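Local coordinates for nucleoside phosphorylase, putative (Trypanosoma brucei, PDB 3BJE), which acts as a homodimeric uridine phosphorylase, a nucleoside phosphorylase that splits uridine with phosphate into uracil and ribose 1-phosphate, at residues Val240-Phe250 with Glu286-Ser296; Thr164-Leu175 with Leu201-Ala211. All coordinates share one frame; numbering follows the deposited sequence.

Contact 1 (Val240-Phe250 with Glu286-Ser296). With R1P (1-O-phosphono-alpha-D-ribofuranose), chain C; URA (uracil), chain D.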
loop_
_atom_site.group_PDB
_atom_site.type_symbol
_atom_site.label_atom_id
_atom_site.label_comp_id
_atom_site.label_asym_id
_atom_site.label_seq_id
_atom_site.Cartn_x
_atom_site.Cartn_y
_atom_site.Cartn_z
ATOM N N VAL A 240 -22.403 -8.469 10.725
ATOM C CA VAL A 240 -22.586 -9.499 9.714
ATOM C C VAL A 240 -21.286 -10.297 9.592
ATOM O O VAL A 240 -20.215 -9.789 9.922
ATOM C CB VAL A 240 -22.970 -8.881 8.334
ATOM C CG1 VAL A 240 -24.304 -8.142 8.426
ATOM C CG2 VAL A 240 -21.885 -7.943 7.795
ATOM N N ILE A 241 -21.385 -11.542 9.138
ATOM C CA ILE A 241 -20.212 -12.385 8.913
ATOM C C ILE A 241 -20.226 -12.889 7.488
ATOM O O ILE A 241 -21.258 -13.359 7.008
ATOM C CB ILE A 241 -20.172 -13.640 9.805
ATOM C CG1 ILE A 241 -20.475 -13.297 11.265
ATOM C CG2 ILE A 241 -18.803 -14.332 9.656
ATOM C CD1 ILE A 241 -20.947 -14.483 12.067
ATOM N N GLY A 242 -19.073 -12.845 6.833
ATOM C CA GLY A 242 -19.006 -13.309 5.459
ATOM C C GLY A 242 -17.649 -13.108 4.842
ATOM O O GLY A 242 -16.650 -12.936 5.540
ATOM N N THR A 243 -17.626 -13.113 3.516
ATOM C CA THR A 243 -16.376 -13.050 2.789
ATOM C C THR A 243 -15.987 -11.601 2.548
ATOM O O THR A 243 -16.810 -10.780 2.124
ATOM C CB THR A 243 -16.493 -13.826 1.458
ATOM O OG1 THR A 243 -16.685 -15.212 1.736
ATOM C CG2 THR A 243 -15.236 -13.677 0.619
ATOM N N THR A 244 -14.719 -11.299 2.825
ATOM C CA THR A 244 -14.153 -9.981 2.588
ATOM C C THR A 244 -13.304 -10.007 1.315
ATOM O O THR A 244 -12.397 -10.847 1.181
ATOM C CB THR A 244 -13.270 -9.544 3.784
ATOM O OG1 THR A 244 -14.070 -9.565 4.979
ATOM C CG2 THR A 244 -12.656 -8.135 3.540
ATOM N N ALA A 245 -13.581 -9.105 0.371
ATOM C CA ALA A 245 -12.756 -8.957 -0.830
ATOM C C ALA A 245 -11.769 -7.822 -0.630
ATOM O O ALA A 245 -12.164 -6.697 -0.330
ATOM C CB ALA A 245 -13.646 -8.685 -2.048
ATOM N N THR A 246 -10.488 -8.120 -0.781
ATOM C CA THR A 246 -9.441 -7.144 -0.581
ATOM C C THR A 246 -8.813 -6.692 -1.907
ATOM O O THR A 246 -8.429 -7.500 -2.747
ATOM C CB THR A 246 -8.339 -7.702 0.333
ATOM O OG1 THR A 246 -8.905 -8.052 1.601
ATOM C CG2 THR A 246 -7.160 -6.699 0.538
ATOM N N ALA A 247 -8.681 -5.371 -2.023
ATOM C CA ALA A 247 -8.281 -4.701 -3.244
ATOM C C ALA A 247 -6.895 -4.088 -3.128
ATOM O O ALA A 247 -6.422 -3.762 -2.022
ATOM C CB ALA A 247 -9.277 -3.576 -3.552
ATOM N N SER A 248 -6.250 -3.896 -4.290
ATOM C CA SER A 248 -4.917 -3.264 -4.398
ATOM C C SER A 248 -4.998 -1.770 -4.764
ATOM O O SER A 248 -4.106 -1.196 -5.383
ATOM C CB SER A 248 -4.053 -4.034 -5.380
ATOM O OG SER A 248 -4.687 -4.191 -6.643
ATOM N N GLY A 249 -6.118 -1.168 -4.338
ATOM C CA GLY A 249 -6.421 0.254 -4.539
ATOM C C GLY A 249 -7.804 0.540 -4.003
ATOM O O GLY A 249 -8.433 -0.323 -3.400
ATOM N N PHE A 250 -8.257 1.768 -4.204
ATOM C CA PHE A 250 -9.541 2.234 -3.696
ATOM C C PHE A 250 -10.590 2.523 -4.780
ATOM O O PHE A 250 -11.783 2.432 -4.531
ATOM C CB PHE A 250 -9.310 3.513 -2.898
ATOM C CG PHE A 250 -10.518 4.002 -2.162
ATOM C CD1 PHE A 250 -10.797 3.522 -0.895
ATOM C CD2 PHE A 250 -11.360 4.944 -2.705
ATOM C CE1 PHE A 250 -11.893 3.966 -0.185
ATOM C CE2 PHE A 250 -12.452 5.417 -1.996
ATOM C CZ PHE A 250 -12.719 4.919 -0.736
ATOM N N GLU A 286 -22.447 -18.488 2.179
ATOM C CA GLU A 286 -21.697 -17.291 2.519
ATOM C C GLU A 286 -21.741 -16.310 1.353
ATOM O O GLU A 286 -21.788 -16.721 0.192
ATOM C CB GLU A 286 -20.242 -17.636 2.829
ATOM C CG GLU A 286 -19.452 -16.501 3.471
ATOM C CD GLU A 286 -18.198 -16.982 4.178
ATOM O OE1 GLU A 286 -18.266 -18.083 4.782
ATOM O OE2 GLU A 286 -17.180 -16.255 4.167
ATOM N N VAL A 287 -21.750 -15.018 1.666
ATOM C CA VAL A 287 -21.758 -13.976 0.626
ATOM C C VAL A 287 -20.623 -12.997 0.862
ATOM O O VAL A 287 -19.969 -13.016 1.911
ATOM C CB VAL A 287 -23.091 -13.192 0.578
ATOM C CG1 VAL A 287 -24.283 -14.149 0.423
ATOM C CG2 VAL A 287 -23.266 -12.328 1.825
ATOM N N VAL A 288 -20.346 -12.163 -0.139
ATOM C CA VAL A 288 -19.326 -11.121 0.018
ATOM C C VAL A 288 -19.932 -9.955 0.790
ATOM O O VAL A 288 -20.758 -9.210 0.266
ATOM C CB VAL A 288 -18.772 -10.626 -1.332
ATOM C CG1 VAL A 288 -17.722 -9.522 -1.130
ATOM C CG2 VAL A 288 -18.178 -11.775 -2.139
ATOM N N THR A 289 -19.521 -9.817 2.051
ATOM C CA THR A 289 -20.063 -8.801 2.934
ATOM C C THR A 289 -19.350 -7.460 2.852
ATOM O O THR A 289 -19.917 -6.429 3.178
ATOM C CB THR A 289 -20.024 -9.274 4.410
ATOM O OG1 THR A 289 -18.746 -9.855 4.690
ATOM C CG2 THR A 289 -21.169 -10.276 4.692
ATOM N N ASN A 290 -18.067 -7.453 2.480
ATOM C CA ASN A 290 -17.350 -6.199 2.476
ATOM C C ASN A 290 -16.160 -6.194 1.546
ATOM O O ASN A 290 -15.686 -7.243 1.137
ATOM C CB ASN A 290 -16.962 -5.736 3.897
ATOM C CG ASN A 290 -16.014 -6.691 4.619
ATOM O OD1 ASN A 290 -16.124 -7.912 4.523
ATOM N ND2 ASN A 290 -15.091 -6.113 5.387
ATOM N N ILE A 291 -15.712 -4.983 1.226
ATOM C CA ILE A 291 -14.537 -4.742 0.382
ATOM C C ILE A 291 -13.652 -3.724 1.094
ATOM O O ILE A 291 -14.148 -2.685 1.553
ATOM C CB ILE A 291 -14.920 -4.142 -0.991
ATOM C CG1 ILE A 291 -15.886 -5.063 -1.737
ATOM C CG2 ILE A 291 -13.659 -3.834 -1.831
ATOM C CD1 ILE A 291 -16.625 -4.370 -2.900
ATOM N N GLU A 292 -12.362 -4.011 1.181
ATOM C CA GLU A 292 -11.398 -3.106 1.807
ATOM C C GLU A 292 -9.984 -3.416 1.266
ATOM O O GLU A 292 -9.847 -4.039 0.181
ATOM C CB GLU A 292 -11.504 -3.145 3.346
ATOM C CG GLU A 292 -11.555 -4.542 3.984
ATOM C CD GLU A 292 -10.227 -5.244 3.880
ATOM O OE1 GLU A 292 -9.382 -5.006 4.772
ATOM O OE2 GLU A 292 -10.045 -5.999 2.895
ATOM N N MET A 293 -8.934 -3.005 1.975
ATOM C CA MET A 293 -7.584 -3.034 1.383
ATOM C C MET A 293 -6.491 -3.817 2.132
ATOM O O MET A 293 -5.344 -3.793 1.700
ATOM C CB MET A 293 -7.105 -1.597 1.150
ATOM C CG MET A 293 -7.960 -0.846 0.138
ATOM S SD MET A 293 -7.477 0.863 -0.163
ATOM C CE MET A 293 -5.816 0.624 -0.879
ATOM N N GLU A 294 -6.828 -4.518 3.222
ATOM C CA GLU A 294 -5.810 -5.214 4.040
ATOM C C GLU A 294 -6.053 -6.680 4.395
ATOM O O GLU A 294 -5.101 -7.409 4.668
ATOM C CB GLU A 294 -5.594 -4.434 5.351
ATOM C CG GLU A 294 -4.939 -3.061 5.151
ATOM C CD GLU A 294 -5.929 -1.902 5.045
ATOM O OE1 GLU A 294 -6.998 -1.948 5.670
ATOM O OE2 GLU A 294 -5.639 -0.896 4.328
ATOM N N THR A 295 -7.307 -7.114 4.404
ATOM C CA THR A 295 -7.661 -8.333 5.126
ATOM C C THR A 295 -7.104 -9.610 4.506
ATOM O O THR A 295 -6.664 -10.497 5.223
ATOM C CB THR A 295 -9.197 -8.400 5.326
ATOM O OG1 THR A 295 -9.569 -7.367 6.234
ATOM C CG2 THR A 295 -9.638 -9.739 5.914
ATOM N N SER A 296 -7.136 -9.725 3.177
ATOM C CA SER A 296 -6.653 -10.930 2.515
ATOM C C SER A 296 -5.235 -11.290 2.970
ATOM O O SER A 296 -4.987 -12.439 3.357
ATOM C CB SER A 296 -6.653 -10.745 0.998
ATOM O OG SER A 296 -5.880 -9.613 0.634
HETATM C C5 R1P C . -9.058 3.386 2.620
HETATM O O5 R1P C . -9.826 4.571 2.876
HETATM C C4 R1P C . -8.622 2.740 3.922
HETATM O O4 R1P C . -9.730 2.563 4.822
HETATM C C1 R1P C . -9.897 1.180 5.153
HETATM C C2 R1P C . -9.232 0.448 3.975
HETATM O O2 R1P C . -8.917 -0.951 4.170
HETATM C C3 R1P C . -8.031 1.358 3.703
HETATM O O3 R1P C . -6.964 1.160 4.646
HETATM O O1 R1P C . -9.376 0.825 6.477
HETATM P P R1P C . -8.809 1.797 7.637
HETATM O O1P R1P C . -7.568 2.356 6.925
HETATM O O2P R1P C . -8.486 0.850 8.779
HETATM O O3P R1P C . -9.809 2.864 7.943
HETATM N N1 URA D . -12.489 1.425 2.637
HETATM C C2 URA D . -12.324 0.807 1.446
HETATM O O2 URA D . -11.232 0.229 1.143
HETATM N N3 URA D . -13.307 0.815 0.559
HETATM C C4 URA D . -14.475 1.434 0.815
HETATM O O4 URA D . -15.362 1.402 -0.055
HETATM C C5 URA D . -14.660 2.084 2.019
HETATM C C6 URA D . -13.624 2.064 2.934
HETATM O O HOH W 1 -22.289 -14.399 4.681
#
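T246 and E292 meet where two parallel strands, 240-246 and 288-292, run out toward the nucleoside pocket. The hydroxyl of T246 gives its proton to the E292 carboxylate (T246 OG1 to E292 OE2 2.7 Å), nearly in line with the C-O bond, and accepts from the N-H of S296 (S296 N to T246 OG1 2.9 Å), so this buried oxygen both donates and accepts. E292 reaches it by a bend, with CG between backbone N and carbonyl (chi1 47°) and a second turn at chi2. Its other oxygen, OE1, takes the N-H of E294 and the hydroxyl of T295 from opposite faces of the carboxylate, and R145, which also bonds the ribose phosphate, adds a salt bridge. Threonine suits position 246 because its hydroxyl serves this network while its methyl packs on the backbone of M293.

Farther back, the T244 hydroxyl donates to the side-chain amide of N290 (T244 OG1 to N290 OD1 2.7 Å), and T289 OG1 donates to N290 OD1 over a longer 3.3 Å. The T243 hydroxyl meets E286 from above its carboxylate plane (T243 OG1 to E286 OE2 2.7 Å); H166 ND1 shares OE2, and R165 reaches OE1. Backbone ladder bonds run from T243 N to V287 O and from A247 N to E292 O, with a beta bulge between T243 and T244 shifting the register by one. G242 suits its place because a CB would collide with T289 CG2 and V287 O.

Past the strand end, M293 N donates to O2 of the ribose phosphate, whose O2 and O3 face the E294 carboxylate, and the F250 ring lies obliquely near uracil. By accepting from E294 N (to E292 OE1, 3.0 Å) at the N-cap of helix 295-305, the threonine-held E292 carboxylate probably helps hold the turn that presents M293 and E294 to the sugar.

Contact 2 (Thr164-Leu175 with Leu201-Ala211)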
loop_
_atom_site.group_PDB
_atom_site.type_symbol
_atom_site.label_atom_id
_atom_site.label_comp_id
_atom_site.label_asym_id
_atom_site.label_seq_id
_atom_site.Cartn_x
_atom_site.Cartn_y
_atom_site.Cartn_z
ATOM N N THR A 164 -14.937 -10.783 9.132
ATOM C CA THR A 164 -14.392 -11.653 8.100
ATOM C C THR A 164 -14.414 -13.115 8.519
ATOM O O THR A 164 -13.984 -13.434 9.635
ATOM C CB THR A 164 -12.920 -11.288 7.804
ATOM O OG1 THR A 164 -12.861 -9.938 7.323
ATOM C CG2 THR A 164 -12.297 -12.244 6.766
ATOM N N ARG A 165 -14.983 -13.975 7.664
ATOM C CA ARG A 165 -14.730 -15.409 7.741
ATOM C C ARG A 165 -13.724 -15.729 6.634
ATOM O O ARG A 165 -12.546 -15.762 6.892
ATOM C CB ARG A 165 -16.007 -16.250 7.646
ATOM C CG ARG A 165 -15.739 -17.701 7.984
ATOM C CD ARG A 165 -16.962 -18.587 7.886
ATOM N NE ARG A 165 -17.980 -18.353 8.916
ATOM C CZ ARG A 165 -19.208 -17.873 8.684
ATOM N NH1 ARG A 165 -19.595 -17.524 7.465
ATOM N NH2 ARG A 165 -20.064 -17.730 9.690
ATOM N N HIS A 166 -14.172 -15.912 5.389
ATOM C CA HIS A 166 -13.238 -16.122 4.274
ATOM C C HIS A 166 -12.833 -14.795 3.658
ATOM O O HIS A 166 -13.464 -13.769 3.894
ATOM C CB HIS A 166 -13.867 -17.039 3.213
ATOM C CG HIS A 166 -14.206 -18.402 3.738
ATOM N ND1 HIS A 166 -15.450 -18.713 4.238
ATOM C CD2 HIS A 166 -13.456 -19.527 3.871
ATOM C CE1 HIS A 166 -15.460 -19.971 4.648
ATOM N NE2 HIS A 166 -14.267 -20.495 4.422
ATOM N N ALA A 167 -11.743 -14.827 2.902
ATOM C CA ALA A 167 -11.229 -13.645 2.226
ATOM C C ALA A 167 -10.888 -13.974 0.775
ATOM O O ALA A 167 -10.398 -15.055 0.474
ATOM C CB ALA A 167 -9.979 -13.158 2.920
ATOM N N ILE A 168 -11.151 -13.012 -0.105
ATOM C CA ILE A 168 -10.683 -13.041 -1.486
ATOM C C ILE A 168 -9.593 -12.002 -1.643
ATOM O O ILE A 168 -9.813 -10.822 -1.361
ATOM C CB ILE A 168 -11.802 -12.701 -2.469
ATOM C CG1 ILE A 168 -12.961 -13.700 -2.348
ATOM C CG2 ILE A 168 -11.271 -12.692 -3.920
ATOM C CD1 ILE A 168 -14.304 -13.108 -2.760
ATOM N N GLY A 169 -8.406 -12.444 -2.062
ATOM C CA GLY A 169 -7.308 -11.553 -2.401
ATOM C C GLY A 169 -7.405 -11.151 -3.849
ATOM O O GLY A 169 -7.076 -11.926 -4.730
ATOM N N MET A 170 -7.882 -9.935 -4.095
ATOM C CA MET A 170 -7.842 -9.350 -5.435
ATOM C C MET A 170 -6.497 -8.646 -5.691
ATOM O O MET A 170 -6.176 -8.296 -6.821
ATOM C CB MET A 170 -8.997 -8.379 -5.629
ATOM C CG MET A 170 -10.358 -8.986 -5.280
ATOM S SD MET A 170 -11.767 -7.926 -5.657
ATOM C CE MET A 170 -11.435 -6.549 -4.534
ATOM N N ASP A 171 -5.781 -8.376 -4.610
ATOM C CA ASP A 171 -4.417 -7.913 -4.641
ATOM C C ASP A 171 -3.514 -9.073 -5.072
ATOM O O ASP A 171 -3.998 -10.191 -5.306
ATOM C CB ASP A 171 -4.034 -7.477 -3.240
ATOM C CG ASP A 171 -4.096 -8.635 -2.258
ATOM O OD1 ASP A 171 -5.214 -9.123 -1.934
ATOM O OD2 ASP A 171 -3.002 -9.107 -1.849
ATOM N N ASN A 172 -2.195 -8.831 -5.144
ATOM C CA ASN A 172 -1.241 -9.902 -5.467
ATOM C C ASN A 172 -0.121 -10.101 -4.456
ATOM O O ASN A 172 0.808 -10.853 -4.691
ATOM C CB ASN A 172 -0.666 -9.773 -6.891
ATOM C CG ASN A 172 0.568 -8.886 -6.991
ATOM O OD1 ASN A 172 0.836 -8.082 -6.098
ATOM N ND2 ASN A 172 1.312 -9.009 -8.118
ATOM N N THR A 173 -0.247 -9.499 -3.283
ATOM C CA THR A 173 0.870 -9.497 -2.352
ATOM C C THR A 173 1.227 -10.927 -1.948
ATOM O O THR A 173 2.400 -11.326 -1.970
ATOM C CB THR A 173 0.555 -8.591 -1.157
ATOM O OG1 THR A 173 0.597 -7.232 -1.617
ATOM C CG2 THR A 173 1.571 -8.791 -0.003
ATOM N N SER A 174 0.211 -11.717 -1.609
ATOM C CA SER A 174 0.449 -13.106 -1.213
ATOM C C SER A 174 0.877 -14.011 -2.362
ATOM O O SER A 174 1.351 -15.110 -2.123
ATOM C CB SER A 174 -0.771 -13.690 -0.489
ATOM O OG SER A 174 -1.132 -12.857 0.621
ATOM N N LEU A 175 0.749 -13.571 -3.615
ATOM C CA LEU A 175 1.299 -14.369 -4.709
ATOM C C LEU A 175 2.814 -14.548 -4.626
ATOM O O LEU A 175 3.345 -15.454 -5.244
ATOM C CB LEU A 175 0.913 -13.802 -6.083
ATOM C CG LEU A 175 -0.549 -13.778 -6.506
ATOM C CD1 LEU A 175 -0.634 -13.491 -8.017
ATOM C CD2 LEU A 175 -1.303 -15.048 -6.173
ATOM N N LEU A 201 -13.123 -10.830 -12.292
ATOM C CA LEU A 201 -11.869 -11.350 -11.720
ATOM C C LEU A 201 -11.413 -12.627 -12.439
ATOM O O LEU A 201 -10.340 -13.131 -12.150
ATOM C CB LEU A 201 -11.992 -11.581 -10.220
ATOM C CG LEU A 201 -12.225 -10.266 -9.449
ATOM C CD1 LEU A 201 -12.765 -10.541 -8.054
ATOM C CD2 LEU A 201 -10.953 -9.380 -9.350
ATOM N N ARG A 202 -12.191 -13.124 -13.402
ATOM C CA ARG A 202 -11.688 -14.115 -14.340
ATOM C C ARG A 202 -10.343 -13.691 -14.966
ATOM O O ARG A 202 -9.597 -14.525 -15.438
ATOM C CB ARG A 202 -12.732 -14.442 -15.420
ATOM C CG ARG A 202 -12.982 -13.319 -16.418
ATOM C CD ARG A 202 -13.985 -13.712 -17.489
ATOM N NE ARG A 202 -15.251 -14.163 -16.912
ATOM C CZ ARG A 202 -16.234 -13.368 -16.499
ATOM N NH1 ARG A 202 -16.142 -12.045 -16.628
ATOM N NH2 ARG A 202 -17.322 -13.912 -15.949
ATOM N N ALA A 203 -10.074 -12.385 -14.979
ATOM C CA ALA A 203 -8.848 -11.843 -15.579
ATOM C C ALA A 203 -7.653 -11.807 -14.624
ATOM O O ALA A 203 -6.545 -11.467 -15.040
ATOM C CB ALA A 203 -9.122 -10.444 -16.109
ATOM N N ILE A 204 -7.876 -12.170 -13.359
ATOM C CA ILE A 204 -6.875 -11.973 -12.301
ATOM C C ILE A 204 -6.600 -13.291 -11.592
ATOM O O ILE A 204 -7.516 -14.029 -11.283
ATOM C CB ILE A 204 -7.380 -10.947 -11.254
ATOM C CG1 ILE A 204 -7.781 -9.632 -11.942
ATOM C CG2 ILE A 204 -6.341 -10.695 -10.148
ATOM C CD1 ILE A 204 -6.579 -8.839 -12.507
ATOM N N ASP A 205 -5.335 -13.569 -11.294
ATOM C CA ASP A 205 -4.957 -14.765 -10.518
ATOM C C ASP A 205 -5.226 -14.483 -9.028
ATOM O O ASP A 205 -4.307 -14.350 -8.216
ATOM C CB ASP A 205 -3.488 -15.144 -10.768
ATOM C CG ASP A 205 -3.090 -16.444 -10.108
ATOM O OD1 ASP A 205 -3.958 -17.199 -9.621
ATOM O OD2 ASP A 205 -1.882 -16.731 -10.081
ATOM N N ILE A 206 -6.504 -14.379 -8.673
ATOM C CA ILE A 206 -6.904 -14.119 -7.284
ATOM C C ILE A 206 -6.496 -15.253 -6.347
ATOM O O ILE A 206 -6.302 -16.398 -6.773
ATOM C CB ILE A 206 -8.414 -13.858 -7.152
ATOM C CG1 ILE A 206 -9.218 -15.076 -7.624
ATOM C CG2 ILE A 206 -8.802 -12.644 -7.972
ATOM C CD1 ILE A 206 -10.665 -15.061 -7.187
ATOM N N TYR A 207 -6.334 -14.923 -5.073
ATOM C CA TYR A 207 -6.136 -15.932 -4.067
ATOM C C TYR A 207 -7.225 -15.840 -2.998
ATOM O O TYR A 207 -8.097 -14.976 -3.068
ATOM C CB TYR A 207 -4.754 -15.849 -3.459
ATOM C CG TYR A 207 -4.413 -14.605 -2.684
ATOM C CD1 TYR A 207 -4.489 -14.585 -1.293
ATOM C CD2 TYR A 207 -3.970 -13.456 -3.331
ATOM C CE1 TYR A 207 -4.162 -13.448 -0.574
ATOM C CE2 TYR A 207 -3.635 -12.308 -2.619
ATOM C CZ TYR A 207 -3.726 -12.318 -1.230
ATOM O OH TYR A 207 -3.341 -11.219 -0.483
ATOM N N THR A 208 -7.208 -16.786 -2.056
ATOM C CA THR A 208 -8.157 -16.799 -0.963
ATOM C C THR A 208 -7.446 -17.024 0.358
ATOM O O THR A 208 -6.295 -17.472 0.398
ATOM C CB THR A 208 -9.205 -17.911 -1.158
ATOM O OG1 THR A 208 -8.546 -19.173 -1.255
ATOM C CG2 THR A 208 -10.061 -17.684 -2.443
ATOM N N SER A 209 -8.157 -16.738 1.434
ATOM C CA SER A 209 -7.727 -17.121 2.785
ATOM C C SER A 209 -8.946 -17.182 3.714
ATOM O O SER A 209 -10.103 -17.173 3.270
ATOM C CB SER A 209 -6.668 -16.142 3.312
ATOM O OG SER A 209 -6.002 -16.644 4.468
ATOM N N MET A 210 -8.675 -17.274 5.008
ATOM C CA MET A 210 -9.740 -17.342 5.993
ATOM C C MET A 210 -9.186 -16.833 7.315
ATOM O O MET A 210 -8.042 -17.123 7.667
ATOM C CB MET A 210 -10.225 -18.783 6.149
ATOM C CG MET A 210 -11.527 -18.918 6.936
ATOM S SD MET A 210 -12.034 -20.632 7.259
ATOM C CE MET A 210 -10.675 -21.207 8.252
ATOM N N ALA A 211 -10.000 -16.074 8.034
ATOM C CA ALA A 211 -9.708 -15.726 9.427
ATOM C C ALA A 211 -9.720 -17.000 10.257
ATOM O O ALA A 211 -10.464 -17.948 9.964
ATOM C CB ALA A 211 -10.750 -14.746 9.959
HETATM O O HOH W 2 -3.562 -11.736 -7.541
#
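Strands 167-169 and 207-210 run antiparallel, their axes 4.5 Å apart at 151°, with A167-S209 and G169-Y207 as the hydrogen-bonded pairs and I168-T208 between them as a non-hydrogen-bonded pair. The ladder's bonds include G169 N to Y207 O (2.7 Å); H166-M210 is a further non-hydrogen-bonded pair, and A211 N to R165 O continues the pairing to the corner at residues 165 and 166. Strand 207-210 pairs with the end of 161-169, whose backbone also pairs with 239-246, within the phosphorylase-superfamily fold.

Y207 dominates the side-chain packing. Its CG sits between backbone N and carbonyl (chi1 64°), which turns the ring back over the partner segment. G169 CA lies over the centre of one face, 3.8 Å from the centroid, and S174 CB over the opposite face, toward the rim: two CH-pi contacts. Glycine fits at 169 because a CB would run into the ring. In the ring plane, the phenol donates to the syn lone pair of D171 (Y207 OH to D171 OD2 2.5 Å), the carboxylate standing 79° from the ring. T173 N binds the same oxygen from its anti side, closing an Asx turn, while OD1 is taken by S296.

Near the corner, M210 SD lies obliquely against the H166 imidazole, 3.6 Å from H166 NE2; ND1 goes to E286. Beyond G169, the M170 side chain bends at chi3 and crosses L201 at about a right angle, M170 SD packing on L201 CD1 at 3.7 Å.

The two contacts share a sheet, since strand 161-169 of contact 2 is the neighbour of strand 239-246 of contact 1, and their centres lie 9 Å apart. Two probable hydrogen bonds join them: T244 OG1 to T164 OG1, 2.7 Å, and S296 OG to D171 OD1, also 2.7 Å. T243 CG2 packs on I168 CD1 at 3.6 Å. Contact 1 supplies F250, E292, M293 and E294 to the ribose phosphate pocket and F250, I291, E292 and M293 to the uracil pocket, whereas contact 2 stands farther back, the M170 side chain being about 9 Å from the bound uracil. Across the dimer interface, S248 of contact 1 bonds N172 and T173 of the second subunit, residues of that subunit's contact 2.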